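Local coordinates for protein aryl acylamidase (bacterium CSBL00001, PDB 4YJ6) that probably hydrolyses the amide bond of aryl acylamides (anilides), as a member of the amidase signature enzyme family, at residues A[194-198]-A[483-487]; A[401-405]-A[451-456]; A[96-101]-A[144-148]; A[130-134]-A[163-167]. The contacts are given in a common frame with arbitrary orientation. Residues are numbered along the deposited sequence.

Contact 1 of 4, residues A[194-198]-A[483-487]; sequences WTNTY and WSQYY
Helix 190-195 ends inside segment 194-198. N196 is the first residue to leave helical angles (phi/psi 62/33) and closes a Schellman motif, after which T197 turns extended and Y198 enters strand 198-201. Segment 483-487 follows helix 467-480 as a 3-10 turn over 484-487, with Y486 N bonded to W483 O (3.0 Å) and Y487 N to S484 O (3.0 Å). The backbones come closest at N196 and W483, whose CA atoms are 7.1 Å apart. N196, chi1 t, gives the largest share of the buried surface: its ND2 donates to W483 O (3.0 Å, nearly linear), so that carbonyl serves both the 3-10 turn and the amide. N196 ND2 also lies over one face of the Y487 ring, 3.4 Å from CE1, while N196 OD1 sits 3.5 Å from Y486 CD2. From the other segment, Y487 (chi1 m) reaches back with its hydroxyl, and Y487 OH makes a short but weak hydrogen bond to N196 O (2.6 Å). W483, chi1 p, packs CZ2 against Y198 CB (4.2 Å); its NE1 bonds to R229 O and, weakly, to Y487 OH (3.2 Å). Y198 OH is held by S474 of helix 467-480. Asparagine at the positive-phi C' position of a Schellman motif thus joins the 3-10 turn between helices 467-480 and 488-491 to a helix-to-strand junction of the amidase fold.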
loop_
_atom_site.group_PDB
_atom_site.type_symbol
_atom_site.label_atom_id
_atom_site.label_comp_id
_atom_site.label_asym_id
_atom_site.label_seq_id
_atom_site.Cartn_x
_atom_site.Cartn_y
_atom_site.Cartn_z
ATOM N N TRP A 194 9.411 2.864 3.282
ATOM C CA TRP A 194 9.926 3.644 4.421
ATOM C C TRP A 194 9.866 2.933 5.777
ATOM O O TRP A 194 10.340 3.493 6.751
ATOM C CB TRP A 194 9.161 4.965 4.536
ATOM C CG TRP A 194 9.622 6.042 3.579
ATOM C CD1 TRP A 194 10.599 5.936 2.618
ATOM C CD2 TRP A 194 9.124 7.385 3.501
ATOM N NE1 TRP A 194 10.730 7.138 1.953
ATOM C CE2 TRP A 194 9.855 8.043 2.476
ATOM C CE3 TRP A 194 8.156 8.107 4.216
ATOM C CZ2 TRP A 194 9.622 9.371 2.125
ATOM C CZ3 TRP A 194 7.923 9.441 3.868
ATOM C CH2 TRP A 194 8.653 10.050 2.819
ATOM N N THR A 195 9.244 1.753 5.865
ATOM C CA THR A 195 9.078 1.065 7.165
ATOM C C THR A 195 9.614 -0.363 7.201
ATOM O O THR A 195 9.309 -1.118 8.129
ATOM C CB THR A 195 7.589 1.027 7.611
ATOM O OG1 THR A 195 6.838 0.345 6.608
ATOM C CG2 THR A 195 7.056 2.424 7.797
ATOM N N ASN A 196 10.436 -0.744 6.223
ATOM C CA ASN A 196 11.058 -2.075 6.249
ATOM C C ASN A 196 9.989 -3.159 6.188
ATOM O O ASN A 196 10.159 -4.210 6.773
ATOM C CB ASN A 196 11.923 -2.284 7.541
ATOM C CG ASN A 196 12.906 -3.414 7.412
ATOM O OD1 ASN A 196 13.770 -3.380 6.538
ATOM N ND2 ASN A 196 12.814 -4.406 8.297
ATOM N N THR A 197 8.884 -2.894 5.486
ATOM C CA THR A 197 7.881 -3.930 5.288
ATOM C C THR A 197 7.706 -4.261 3.811
ATOM O O THR A 197 8.223 -3.566 2.934
ATOM C CB THR A 197 6.558 -3.538 5.937
ATOM O OG1 THR A 197 6.181 -2.217 5.525
ATOM C CG2 THR A 197 6.713 -3.559 7.489
ATOM N N TYR A 198 7.046 -5.389 3.558
ATOM C CA TYR A 198 6.861 -5.860 2.189
ATOM C C TYR A 198 5.490 -5.431 1.700
ATOM O O TYR A 198 4.469 -5.758 2.319
ATOM C CB TYR A 198 6.990 -7.367 2.200
ATOM C CG TYR A 198 6.822 -8.012 0.828
ATOM C CD1 TYR A 198 7.808 -7.865 -0.157
ATOM C CD2 TYR A 198 5.691 -8.765 0.524
ATOM C CE1 TYR A 198 7.673 -8.473 -1.392
ATOM C CE2 TYR A 198 5.535 -9.361 -0.716
ATOM C CZ TYR A 198 6.522 -9.209 -1.669
ATOM O OH TYR A 198 6.370 -9.801 -2.881
ATOM N N TRP A 483 15.689 -8.991 5.927
ATOM C CA TRP A 483 15.455 -7.704 6.540
ATOM C C TRP A 483 14.828 -7.835 7.929
ATOM O O TRP A 483 14.623 -6.831 8.601
ATOM C CB TRP A 483 14.554 -6.833 5.657
ATOM C CG TRP A 483 13.159 -7.411 5.412
ATOM C CD1 TRP A 483 12.076 -7.357 6.252
ATOM C CD2 TRP A 483 12.722 -8.073 4.226
ATOM N NE1 TRP A 483 10.982 -7.959 5.650
ATOM C CE2 TRP A 483 11.350 -8.409 4.412
ATOM C CE3 TRP A 483 13.353 -8.429 3.025
ATOM C CZ2 TRP A 483 10.604 -9.092 3.445
ATOM C CZ3 TRP A 483 12.599 -9.095 2.044
ATOM C CH2 TRP A 483 11.231 -9.426 2.277
ATOM N N SER A 484 14.551 -9.057 8.359
ATOM C CA SER A 484 13.846 -9.235 9.637
ATOM C C SER A 484 14.672 -8.714 10.811
ATOM O O SER A 484 14.128 -8.251 11.804
ATOM C CB SER A 484 13.489 -10.711 9.853
ATOM O OG SER A 484 14.673 -11.475 9.915
ATOM N N GLN A 485 16.005 -8.794 10.703
ATOM C CA GLN A 485 16.845 -8.317 11.798
ATOM C C GLN A 485 16.621 -6.843 12.055
ATOM O O GLN A 485 16.780 -6.384 13.176
ATOM C CB GLN A 485 18.344 -8.565 11.512
ATOM C CG GLN A 485 18.910 -7.717 10.402
ATOM C CD GLN A 485 18.719 -8.327 9.026
ATOM O OE1 GLN A 485 18.029 -9.347 8.846
ATOM N NE2 GLN A 485 19.373 -7.725 8.042
ATOM N N TYR A 486 16.254 -6.069 11.030
ATOM C CA TYR A 486 16.072 -4.640 11.248
ATOM C C TYR A 486 14.858 -4.311 12.146
ATOM O O TYR A 486 14.772 -3.205 12.692
ATOM C CB TYR A 486 15.921 -3.903 9.920
ATOM C CG TYR A 486 17.084 -4.134 8.950
ATOM C CD1 TYR A 486 18.405 -3.946 9.341
ATOM C CD2 TYR A 486 16.839 -4.558 7.650
ATOM C CE1 TYR A 486 19.462 -4.176 8.444
ATOM C CE2 TYR A 486 17.870 -4.785 6.748
ATOM C CZ TYR A 486 19.181 -4.601 7.155
ATOM O OH TYR A 486 20.171 -4.833 6.240
ATOM N N TYR A 487 13.926 -5.250 12.292
ATOM C CA TYR A 487 12.784 -5.023 13.179
ATOM C C TYR A 487 13.266 -4.881 14.630
ATOM O O TYR A 487 12.496 -4.482 15.493
ATOM C CB TYR A 487 11.704 -6.134 13.087
ATOM C CG TYR A 487 11.039 -6.207 11.720
ATOM C CD1 TYR A 487 10.447 -5.082 11.163
ATOM C CD2 TYR A 487 11.039 -7.384 10.995
ATOM C CE1 TYR A 487 9.859 -5.137 9.891
ATOM C CE2 TYR A 487 10.463 -7.452 9.741
ATOM C CZ TYR A 487 9.865 -6.330 9.207
ATOM O OH TYR A 487 9.306 -6.428 7.941
#

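Contact 2 of 4, residues A[401-405]-A[451-456]; sequences ACMPV and IDGLPA
This is an apolar contact without hydrogen bonds between its segments, in which the loop after strand 394-398 packs on the hairpin turn joining strands 443-451 and 454-462 of the large mixed sheet. I451 to L454 form a type I' turn, with D452 at phi/psi 50/43 and G453 at 85/-2, closed by I451 N to L454 O (2.9 Å) and L454 N to I451 O (3.0 Å). Segment 401-405 is irregular and largely extended from C402 onward; CA-CA approaches are M403 to A456, 6.7 Å, and P404 to L454, 7.3 Å. The principal side chain is M403, a selenomethionine with chi1, chi2 and chi3 all m. This folded rotamer puts its CE among I451 CB (3.8 Å), L454 CB (3.6 Å), L454 O (3.2 Å) and P455 O (3.4 Å), while its SE meets A456 CB (4.0 Å). P404 adds CD against L454 CD1 at 4.0 Å. Helix 284-299 touches the same group, I286 meeting M403 and L289 both I451 and A456. Q283 bonds to M403 N and W194 to C402 O, anchoring the loop. Such a turn, both central residues at positive phi, is the classic link of a tight beta hairpin.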
loop_
_atom_site.group_PDB
_atom_site.type_symbol
_atom_site.label_atom_id
_atom_site.label_comp_id
_atom_site.label_asym_id
_atom_site.label_seq_id
_atom_site.Cartn_x
_atom_site.Cartn_y
_atom_site.Cartn_z
ATOM N N ALA A 401 12.388 7.821 -4.445
ATOM C CA ALA A 401 13.553 8.671 -4.773
ATOM C C ALA A 401 14.214 9.291 -3.538
ATOM O O ALA A 401 15.282 9.911 -3.677
ATOM C CB ALA A 401 13.122 9.771 -5.700
ATOM N N CYS A 402 13.588 9.174 -2.370
ATOM C CA CYS A 402 14.135 9.800 -1.153
ATOM C C CYS A 402 13.786 9.018 0.107
ATOM O O CYS A 402 12.889 8.163 0.113
ATOM C CB CYS A 402 13.627 11.240 -1.005
ATOM S SG CYS A 402 11.798 11.390 -0.880
HETATM N N MSE A 403 14.509 9.340 1.176
HETATM C CA MSE A 403 14.289 8.761 2.493
HETATM C C MSE A 403 13.122 9.416 3.222
HETATM O O MSE A 403 12.612 10.456 2.802
HETATM C CB MSE A 403 15.567 8.951 3.335
HETATM C CG MSE A 403 16.814 8.359 2.702
HETATM SE SE MSE A 403 16.672 6.435 2.426
HETATM C CE MSE A 403 16.453 5.818 4.267
ATOM N N PRO A 404 12.684 8.798 4.326
ATOM C CA PRO A 404 11.587 9.384 5.093
ATOM C C PRO A 404 11.841 10.839 5.481
ATOM O O PRO A 404 13.005 11.235 5.717
ATOM C CB PRO A 404 11.531 8.496 6.347
ATOM C CG PRO A 404 11.962 7.163 5.885
ATOM C CD PRO A 404 13.086 7.481 4.863
ATOM N N VAL A 405 10.760 11.612 5.513
ATOM C CA VAL A 405 10.776 13.001 5.925
ATOM C C VAL A 405 10.306 13.148 7.369
ATOM O O VAL A 405 9.579 12.304 7.914
ATOM C CB VAL A 405 9.912 13.884 5.006
ATOM C CG1 VAL A 405 10.397 13.768 3.555
ATOM C CG2 VAL A 405 8.403 13.513 5.121
ATOM N N ILE A 451 19.540 3.119 5.653
ATOM C CA ILE A 451 20.458 4.218 5.381
ATOM C C ILE A 451 20.302 5.159 6.547
ATOM O O ILE A 451 19.215 5.693 6.803
ATOM C CB ILE A 451 20.129 4.902 4.031
ATOM C CG1 ILE A 451 20.366 3.882 2.900
ATOM C CG2 ILE A 451 20.989 6.184 3.819
ATOM C CD1 ILE A 451 19.821 4.283 1.527
ATOM N N ASP A 452 21.390 5.332 7.299
ATOM C CA ASP A 452 21.344 6.173 8.500
ATOM C C ASP A 452 20.155 5.805 9.406
ATOM O O ASP A 452 19.466 6.677 9.926
ATOM C CB ASP A 452 21.262 7.640 8.100
ATOM C CG ASP A 452 21.670 8.592 9.237
ATOM O OD1 ASP A 452 22.328 8.129 10.199
ATOM O OD2 ASP A 452 21.337 9.803 9.161
ATOM N N GLY A 453 19.932 4.509 9.580
ATOM C CA GLY A 453 18.963 4.012 10.539
ATOM C C GLY A 453 17.525 3.947 10.015
ATOM O O GLY A 453 16.637 3.498 10.730
ATOM N N LEU A 454 17.298 4.387 8.774
ATOM C CA LEU A 454 15.940 4.437 8.220
ATOM C C LEU A 454 15.810 3.490 7.006
ATOM O O LEU A 454 16.749 3.279 6.240
ATOM C CB LEU A 454 15.572 5.856 7.807
ATOM C CG LEU A 454 15.442 6.895 8.921
ATOM C CD1 LEU A 454 15.042 8.222 8.302
ATOM C CD2 LEU A 454 14.423 6.404 9.962
ATOM N N PRO A 455 14.629 2.888 6.845
ATOM C CA PRO A 455 14.528 1.894 5.780
ATOM C C PRO A 455 14.441 2.492 4.390
ATOM O O PRO A 455 13.933 3.603 4.209
ATOM C CB PRO A 455 13.181 1.184 6.088
ATOM C CG PRO A 455 12.968 1.420 7.593
ATOM C CD PRO A 455 13.494 2.830 7.791
ATOM N N ALA A 456 14.881 1.718 3.414
ATOM C CA ALA A 456 14.665 2.050 1.998
ATOM C C ALA A 456 14.246 0.789 1.268
ATOM O O ALA A 456 14.742 -0.299 1.557
ATOM C CB ALA A 456 15.975 2.604 1.334
#

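Contact 3 of 4, residues A[96-101]-A[144-148]; sequences TLGGIR and NTFFG
Three successive residues with positive phi, L97 (52/47), G98 (79/41) and G99 (91/34), curl the loop between strand 80-84 and helix 115-122 against the loop between strands 126-131 and 151-152. The closest CA pair is G99 to F146, 5.2 Å. Any CB on G99 would fall 2.3 Å from N144 CG, so the approach demands glycine. T96 OG1, also bonded to D85, accepts from G99 N (2.9 Å) in an ST motif. N144 (chi1 p) gathers three amides on OD1, F146 N (3.2 Å), F147 N (2.7 Å) and G148 N (3.1 Å), in an Asx turn and Asx motif; its ND2 bonds to S133 O and N132 OD1. F146 (chi1 t) places its CB 3.2 Å from G99 O, and its ring receives R101 CA over one face, a CH-pi contact 4.1 Å from the centroid. F146 CD1 lies over one face of the R101 guanidinium, 3.7 Å from NH2. F147 (chi1 m) turns its ring edge to T96 OG1, CE1 at 3.5 Å. Water 2 bridges F146 O (2.9 Å) and, weakly, R101 NH2 (3.4 Å). N144 OD1 and T96 OG1 thus shape the two turns, whereas glycine backbone, aromatic rings and water join them.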
loop_
_atom_site.group_PDB
_atom_site.type_symbol
_atom_site.label_atom_id
_atom_site.label_comp_id
_atom_site.label_asym_id
_atom_site.label_seq_id
_atom_site.Cartn_x
_atom_site.Cartn_y
_atom_site.Cartn_z
ATOM N N THR A 96 -13.723 8.434 6.532
ATOM C CA THR A 96 -13.444 9.867 6.524
ATOM C C THR A 96 -12.593 10.304 5.341
ATOM O O THR A 96 -12.208 11.469 5.275
ATOM C CB THR A 96 -12.752 10.321 7.830
ATOM O OG1 THR A 96 -11.398 9.859 7.888
ATOM C CG2 THR A 96 -13.513 9.802 9.058
ATOM N N LEU A 97 -12.311 9.381 4.416
ATOM C CA LEU A 97 -11.464 9.674 3.240
ATOM C C LEU A 97 -10.147 10.294 3.681
ATOM O O LEU A 97 -9.678 11.288 3.103
ATOM C CB LEU A 97 -12.194 10.608 2.263
ATOM C CG LEU A 97 -13.610 10.128 1.884
ATOM C CD1 LEU A 97 -14.255 11.052 0.810
ATOM C CD2 LEU A 97 -13.560 8.687 1.394
ATOM N N GLY A 98 -9.517 9.690 4.687
ATOM C CA GLY A 98 -8.205 10.152 5.108
ATOM C C GLY A 98 -8.233 11.401 5.980
ATOM O O GLY A 98 -7.417 12.318 5.820
ATOM N N GLY A 99 -9.184 11.467 6.906
ATOM C CA GLY A 99 -9.111 12.497 7.925
ATOM C C GLY A 99 -9.821 13.785 7.557
ATOM O O GLY A 99 -9.390 14.871 7.946
ATOM N N ILE A 100 -10.917 13.684 6.822
ATOM C CA ILE A 100 -11.755 14.858 6.579
ATOM C C ILE A 100 -12.730 14.996 7.739
ATOM O O ILE A 100 -13.630 14.174 7.887
ATOM C CB ILE A 100 -12.518 14.734 5.272
ATOM C CG1 ILE A 100 -11.524 14.640 4.096
ATOM C CG2 ILE A 100 -13.497 15.925 5.090
ATOM C CD1 ILE A 100 -12.221 14.529 2.746
ATOM N N ARG A 101 -12.516 16.020 8.570
ATOM C CA ARG A 101 -13.295 16.181 9.811
ATOM C C ARG A 101 -14.803 16.228 9.529
ATOM O O ARG A 101 -15.595 15.689 10.307
ATOM C CB ARG A 101 -12.848 17.440 10.558
ATOM C CG ARG A 101 -13.797 17.850 11.672
ATOM C CD ARG A 101 -13.286 19.110 12.351
ATOM N NE ARG A 101 -12.239 18.804 13.317
ATOM C CZ ARG A 101 -12.489 18.430 14.572
ATOM N NH1 ARG A 101 -13.753 18.320 14.997
ATOM N NH2 ARG A 101 -11.483 18.162 15.404
ATOM N N ASN A 144 -2.890 14.486 8.373
ATOM C CA ASN A 144 -4.049 15.264 8.022
ATOM C C ASN A 144 -4.374 16.087 9.263
ATOM O O ASN A 144 -3.777 15.867 10.306
ATOM C CB ASN A 144 -5.207 14.351 7.637
ATOM C CG ASN A 144 -5.456 13.267 8.678
ATOM O OD1 ASN A 144 -5.709 13.570 9.830
ATOM N ND2 ASN A 144 -5.404 11.998 8.266
ATOM N N THR A 145 -5.289 17.023 9.142
ATOM C CA THR A 145 -5.564 17.921 10.264
ATOM C C THR A 145 -6.602 17.412 11.245
ATOM O O THR A 145 -6.956 18.137 12.167
ATOM C CB THR A 145 -6.008 19.299 9.782
ATOM O OG1 THR A 145 -7.221 19.185 9.038
ATOM C CG2 THR A 145 -4.939 19.926 8.912
ATOM N N PHE A 146 -7.103 16.192 11.061
ATOM C CA PHE A 146 -8.121 15.661 11.978
ATOM C C PHE A 146 -7.502 14.609 12.890
ATOM O O PHE A 146 -7.634 14.683 14.121
ATOM C CB PHE A 146 -9.312 15.113 11.186
ATOM C CG PHE A 146 -10.431 14.559 12.047
ATOM C CD1 PHE A 146 -10.954 15.304 13.098
ATOM C CD2 PHE A 146 -10.963 13.315 11.788
ATOM C CE1 PHE A 146 -11.986 14.802 13.892
ATOM C CE2 PHE A 146 -11.995 12.793 12.581
ATOM C CZ PHE A 146 -12.498 13.550 13.640
ATOM N N PHE A 147 -6.827 13.616 12.308
ATOM C CA PHE A 147 -6.151 12.601 13.114
ATOM C C PHE A 147 -4.675 12.913 13.353
ATOM O O PHE A 147 -4.093 12.492 14.353
ATOM C CB PHE A 147 -6.234 11.222 12.437
ATOM C CG PHE A 147 -7.631 10.722 12.251
ATOM C CD1 PHE A 147 -8.145 10.542 10.979
ATOM C CD2 PHE A 147 -8.448 10.456 13.352
ATOM C CE1 PHE A 147 -9.424 10.081 10.786
ATOM C CE2 PHE A 147 -9.739 9.986 13.180
ATOM C CZ PHE A 147 -10.241 9.790 11.896
ATOM N N GLY A 148 -4.050 13.626 12.420
ATOM C CA GLY A 148 -2.634 13.948 12.562
ATOM C C GLY A 148 -1.703 12.969 11.842
ATOM O O GLY A 148 -2.140 12.125 11.050
HETATM O O HOH W 1 -9.624 19.215 11.124
HETATM O O HOH W 2 -8.254 17.107 15.574
#

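Contact 4 of 4, residues A[130-134]-A[163-167]; sequences QTNSP and SSGGA. With PO4 (phosphate ion), chain B.
Backbone packing dominates where the end of strand 126-131 meets the start of helix 165-172; CA atoms approach to 4.6 Å at T131 and G166 and 5.1 Å at S133 and S163. One hydrogen bond crosses, G166 N to N132 O (3.3 Å). Water 3 adds a bridge, donating to T131 OG1 (2.9 Å), which is also bonded to M83 O, and N132 O (2.8 Å), and accepting from A167 N (3.1 Å). Packing is tight: T131 CB lies 3.5 Å from A167 N and would clash with any CB on G166. P134 CD meets S163 CB (3.4 Å), and S133 CA makes a CA-H...O contact to S163 O (3.3 Å). Polar chemistry gathers at S163 (chi1 p, after a cis peptide): OG donates to phosphate O4 (2.6 Å) and bonds K84 NZ, while N bonds S187 OG. The phosphate, probably from crystallisation, also binds S187 OG, G184 N and G185 N. This is consistent with the Ser-cisSer-Lys triad of amidase signature enzymes, S187 the probable nucleophile beside an oxyanion hole.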
loop_
_atom_site.group_PDB
_atom_site.type_symbol
_atom_site.label_atom_id
_atom_site.label_comp_id
_atom_site.label_asym_id
_atom_site.label_seq_id
_atom_site.Cartn_x
_atom_site.Cartn_y
_atom_site.Cartn_z
ATOM N N GLN A 130 -9.578 0.527 11.620
ATOM C CA GLN A 130 -9.077 1.188 10.397
ATOM C C GLN A 130 -7.814 1.962 10.684
ATOM O O GLN A 130 -7.614 2.437 11.808
ATOM C CB GLN A 130 -10.096 2.194 9.875
ATOM C CG GLN A 130 -11.455 1.582 9.541
ATOM C CD GLN A 130 -12.454 2.642 9.127
ATOM O OE1 GLN A 130 -12.418 3.766 9.646
ATOM N NE2 GLN A 130 -13.374 2.292 8.228
ATOM N N THR A 131 -6.995 2.136 9.646
ATOM C CA THR A 131 -5.734 2.839 9.740
ATOM C C THR A 131 -5.740 4.182 9.008
ATOM O O THR A 131 -6.502 4.393 8.064
ATOM C CB THR A 131 -4.588 1.965 9.150
ATOM O OG1 THR A 131 -4.959 1.561 7.825
ATOM C CG2 THR A 131 -4.382 0.708 10.010
ATOM N N ASN A 132 -4.843 5.081 9.434
ATOM C CA ASN A 132 -4.809 6.472 8.959
ATOM C C ASN A 132 -4.304 6.607 7.513
ATOM O O ASN A 132 -3.421 5.848 7.093
ATOM C CB ASN A 132 -3.847 7.252 9.864
ATOM C CG ASN A 132 -4.095 8.756 9.851
ATOM O OD1 ASN A 132 -5.149 9.222 9.486
ATOM N ND2 ASN A 132 -3.082 9.519 10.267
ATOM N N SER A 133 -4.857 7.597 6.806
ATOM C CA SER A 133 -4.452 7.977 5.444
ATOM C C SER A 133 -4.480 9.511 5.399
ATOM O O SER A 133 -5.237 10.131 6.150
ATOM C CB SER A 133 -5.471 7.388 4.416
ATOM O OG SER A 133 -5.337 7.957 3.090
ATOM N N PRO A 134 -3.672 10.126 4.514
ATOM C CA PRO A 134 -3.827 11.544 4.190
ATOM C C PRO A 134 -5.132 11.783 3.436
ATOM O O PRO A 134 -5.738 10.855 2.862
ATOM C CB PRO A 134 -2.649 11.816 3.241
ATOM C CG PRO A 134 -2.493 10.498 2.503
ATOM C CD PRO A 134 -2.687 9.466 3.630
ATOM N N SER A 163 0.029 6.682 0.881
ATOM C CA SER A 163 -1.103 7.010 1.754
ATOM C C SER A 163 -1.514 5.925 2.755
ATOM O O SER A 163 -2.336 6.203 3.629
ATOM C CB SER A 163 -2.308 7.414 0.887
ATOM O OG SER A 163 -2.729 6.332 0.059
ATOM N N SER A 164 -0.983 4.701 2.638
ATOM C CA SER A 164 -1.324 3.643 3.603
ATOM C C SER A 164 -0.357 3.639 4.788
ATOM O O SER A 164 0.147 2.581 5.164
ATOM C CB SER A 164 -1.233 2.249 2.978
ATOM O OG SER A 164 -1.919 2.197 1.736
ATOM N N GLY A 165 -0.145 4.786 5.414
ATOM C CA GLY A 165 0.880 4.885 6.445
ATOM C C GLY A 165 0.509 4.144 7.718
ATOM O O GLY A 165 1.340 3.473 8.310
ATOM N N GLY A 166 -0.744 4.252 8.141
ATOM C CA GLY A 166 -1.157 3.520 9.327
ATOM C C GLY A 166 -1.010 2.008 9.171
ATOM O O GLY A 166 -0.623 1.298 10.114
ATOM N N ALA A 167 -1.348 1.503 7.981
ATOM C CA ALA A 167 -1.211 0.076 7.686
ATOM C C ALA A 167 0.251 -0.364 7.873
ATOM O O ALA A 167 0.558 -1.332 8.593
ATOM C CB ALA A 167 -1.657 -0.200 6.227
HETATM P P PO4 B . -2.805 6.895 -3.600
HETATM O O1 PO4 B . -2.058 8.231 -3.427
HETATM O O2 PO4 B . -3.713 7.122 -4.785
HETATM O O3 PO4 B . -1.788 5.845 -3.888
HETATM O O4 PO4 B . -3.645 6.544 -2.397
HETATM O O HOH W 3 -3.217 3.164 6.183
#

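Contacts 3 and 4 alternate along the chain, and both close before contact 1 opens; contact 2 falls within the 284 residues that contact 1 spans. Contacts 3 and 4, centres about 10 Å apart, are tied by N144 ND2 to S133 O and N132 ND2 to G148 O, so the loops of contact 3 are tied to 130-134, which packs in turn on 163-167 with the probable catalytic S163. Contacts 1 and 2, centres about 12 Å apart, meet through W194 NE1 and C402 O around the large mixed sheet. Contacts 1 and 4, centres about 18 Å apart, do not touch, yet T195 and T197 pack on helix 165-172, which begins in contact 4.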